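PDB 2PO1: exosome complex component Rrp42 from Pyrococcus abyssi, which probably serves as a non-catalytic subunit of the archaeal RNA-degrading exosome, helping to structure the active site of its partner Rrp41. Local coordinates for residues N86-P91 and D142-D147. Residues are numbered along the deposited sequence; the frame is centred on the assembly and turned at random.
With nucleotides of chain A.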
loop_
_atom_site.group_PDB
_atom_site.type_symbol
_atom_site.label_atom_id
_atom_site.label_comp_id
_atom_site.label_asym_id
_atom_site.label_seq_id
_atom_site.Cartn_x
_atom_site.Cartn_y
_atom_site.Cartn_z
ATOM N N ASN C 86 0.045 -10.521 -15.705
ATOM C CA ASN C 86 0.610 -9.333 -15.111
ATOM C C ASN C 86 1.646 -8.794 -16.008
ATOM O O ASN C 86 2.467 -9.548 -16.555
ATOM C CB ASN C 86 1.227 -9.579 -13.718
ATOM C CG ASN C 86 1.624 -8.300 -13.041
ATOM O OD1 ASN C 86 2.828 -8.036 -12.797
ATOM N ND2 ASN C 86 0.634 -7.506 -12.660
ATOM N N VAL C 87 1.635 -7.458 -16.176
ATOM C CA VAL C 87 2.673 -6.787 -16.982
ATOM C C VAL C 87 3.413 -5.873 -16.018
ATOM O O VAL C 87 2.797 -5.046 -15.345
ATOM C CB VAL C 87 2.006 -5.947 -18.021
ATOM C CG1 VAL C 87 3.012 -4.983 -18.654
ATOM C CG2 VAL C 87 1.364 -6.868 -19.093
ATOM N N GLU C 88 4.715 -6.073 -15.939
ATOM C CA GLU C 88 5.633 -5.194 -15.305
ATOM C C GLU C 88 6.325 -4.327 -16.353
ATOM O O GLU C 88 7.030 -4.799 -17.279
ATOM C CB GLU C 88 6.652 -5.998 -14.535
ATOM C CG GLU C 88 6.038 -6.849 -13.415
ATOM C CD GLU C 88 5.464 -5.986 -12.301
ATOM O OE1 GLU C 88 4.262 -6.084 -11.986
ATOM O OE2 GLU C 88 6.206 -5.156 -11.793
ATOM N N LEU C 89 6.040 -3.046 -16.233
ATOM C CA LEU C 89 6.686 -1.986 -17.045
ATOM C C LEU C 89 7.885 -1.602 -16.195
ATOM O O LEU C 89 7.830 -0.654 -15.428
ATOM C CB LEU C 89 5.699 -0.830 -17.188
ATOM C CG LEU C 89 4.889 -0.842 -18.490
ATOM C CD1 LEU C 89 4.770 -2.130 -19.295
ATOM C CD2 LEU C 89 3.574 -0.080 -18.441
ATOM N N VAL C 90 8.980 -2.356 -16.338
ATOM C CA VAL C 90 10.051 -2.217 -15.396
ATOM C C VAL C 90 10.777 -0.938 -15.755
ATOM O O VAL C 90 10.842 -0.578 -16.948
ATOM C CB VAL C 90 10.956 -3.508 -15.262
ATOM C CG1 VAL C 90 10.060 -4.823 -15.264
ATOM C CG2 VAL C 90 11.902 -3.625 -16.366
ATOM N N PRO C 91 11.225 -0.213 -14.742
ATOM C CA PRO C 91 11.843 1.082 -14.907
ATOM C C PRO C 91 13.002 1.037 -15.895
ATOM O O PRO C 91 13.253 2.030 -16.596
ATOM C CB PRO C 91 12.326 1.374 -13.496
ATOM C CG PRO C 91 11.279 0.810 -12.680
ATOM C CD PRO C 91 11.113 -0.533 -13.299
ATOM N N ASP C 142 3.598 -13.851 -16.769
ATOM C CA ASP C 142 4.281 -12.723 -16.156
ATOM C C ASP C 142 5.076 -12.039 -17.261
ATOM O O ASP C 142 5.971 -12.653 -17.923
ATOM C CB ASP C 142 5.141 -13.135 -14.973
ATOM C CG ASP C 142 4.342 -13.409 -13.761
ATOM O OD1 ASP C 142 4.420 -14.556 -13.263
ATOM O OD2 ASP C 142 3.549 -12.534 -13.331
ATOM N N VAL C 143 4.727 -10.783 -17.490
ATOM C CA VAL C 143 5.239 -10.060 -18.660
ATOM C C VAL C 143 6.172 -9.041 -18.071
ATOM O O VAL C 143 5.737 -8.198 -17.240
ATOM C CB VAL C 143 4.196 -9.257 -19.411
ATOM C CG1 VAL C 143 4.906 -8.472 -20.558
ATOM C CG2 VAL C 143 3.018 -10.158 -19.917
ATOM N N HIS C 144 7.444 -9.170 -18.451
ATOM C CA HIS C 144 8.475 -8.280 -18.068
ATOM C C HIS C 144 8.885 -7.464 -19.299
ATOM O O HIS C 144 9.618 -7.965 -20.207
ATOM C CB HIS C 144 9.664 -9.103 -17.569
ATOM C CG HIS C 144 10.218 -8.623 -16.278
ATOM N ND1 HIS C 144 9.458 -8.553 -15.136
ATOM C CD2 HIS C 144 11.478 -8.276 -15.915
ATOM C CE1 HIS C 144 10.202 -8.099 -14.145
ATOM N NE2 HIS C 144 11.441 -7.977 -14.582
ATOM N N VAL C 145 8.421 -6.216 -19.367
ATOM C CA VAL C 145 8.752 -5.396 -20.571
ATOM C C VAL C 145 10.196 -4.941 -20.315
ATOM O O VAL C 145 10.453 -4.395 -19.254
ATOM C CB VAL C 145 7.768 -4.240 -20.784
ATOM C CG1 VAL C 145 8.333 -3.212 -21.796
ATOM C CG2 VAL C 145 6.435 -4.789 -21.254
ATOM N N LEU C 146 11.126 -5.267 -21.227
ATOM C CA LEU C 146 12.551 -4.970 -21.029
ATOM C C LEU C 146 13.029 -3.723 -21.774
ATOM O O LEU C 146 14.019 -3.162 -21.390
ATOM C CB LEU C 146 13.446 -6.124 -21.463
ATOM C CG LEU C 146 13.198 -7.477 -20.824
ATOM C CD1 LEU C 146 14.086 -8.463 -21.505
ATOM C CD2 LEU C 146 13.434 -7.398 -19.282
ATOM N N ASP C 147 12.324 -3.281 -22.819
ATOM C CA ASP C 147 12.773 -2.096 -23.571
ATOM C C ASP C 147 11.553 -1.657 -24.306
ATOM O O ASP C 147 11.021 -2.418 -25.066
ATOM C CB ASP C 147 13.832 -2.488 -24.603
ATOM C CG ASP C 147 14.921 -1.447 -24.769
ATOM O OD1 ASP C 147 15.880 -1.764 -25.501
ATOM O OD2 ASP C 147 14.868 -0.338 -24.182
ATOM P P A A 4 6.199 0.489 -2.831
ATOM O OP1 A A 4 7.127 1.373 -2.083
ATOM O OP2 A A 4 4.941 1.054 -3.401
ATOM O "O5'" A A 4 5.777 -0.688 -1.806
ATOM C "C5'" A A 4 5.398 -2.020 -2.213
ATOM C "C4'" A A 4 3.909 -2.157 -2.524
ATOM O "O4'" A A 4 3.543 -1.458 -3.759
ATOM C "C3'" A A 4 3.432 -3.605 -2.664
ATOM O "O3'" A A 4 2.525 -3.935 -1.600
ATOM C "C2'" A A 4 2.744 -3.662 -4.040
ATOM O "O2'" A A 4 1.330 -3.719 -3.911
ATOM C "C1'" A A 4 3.213 -2.391 -4.783
ATOM N N9 A A 4 4.374 -2.568 -5.710
ATOM C C8 A A 4 5.714 -2.053 -5.551
ATOM N N7 A A 4 6.577 -2.356 -6.498
ATOM C C5 A A 4 5.743 -3.134 -7.369
ATOM C C6 A A 4 6.036 -3.770 -8.597
ATOM N N6 A A 4 7.296 -3.683 -9.123
ATOM N N1 A A 4 4.967 -4.462 -9.236
ATOM C C2 A A 4 3.717 -4.534 -8.681
ATOM N N3 A A 4 3.322 -3.988 -7.529
ATOM C C4 A A 4 4.388 -3.287 -6.914
#
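The imidazole of His-144 carries Val-90 on one face: methyl CG1 sits 3.5 Å from the ring centroid, 13° off the normal, a CH-pi contact. Glu-88 CB meets the same ring obliquely, and NE2 is hydrogen-bonded to an acidic side chain of a neighbouring protein chain. Strands 82-89 and 135-147 pair in parallel in the mixed sheet of the RNase PH fold, 82-89 outermost within this chain. Val-143 grips both neighbours of Val-87: its N donates to Asn-86 O (2.7 Å), and its O accepts from Glu-88 N in a nearly straight bond. Val-145 N then donates to Glu-88 O at 2.9 Å. On the sheet face turned to helices 104-118 and 152-166, Val-87 and Val-143 stand side by side, CG2 of the first 3.7 Å from CB of the second, and Leu-89 lays CD1 against Val-145 CG2. The other face holds Glu-88, whose chain bends at chi2 (-67°) and leads its carboxylate away from strand 135-147 to the adenine of nucleotide A4 of chain A. An alanine in place of Glu-88 would probably leave the adenine amino group without this acceptor and remove one restraint on the base. That bond, from A4 N6 to Glu-88 OE2, measures 3.2 Å and is bent, at 136°.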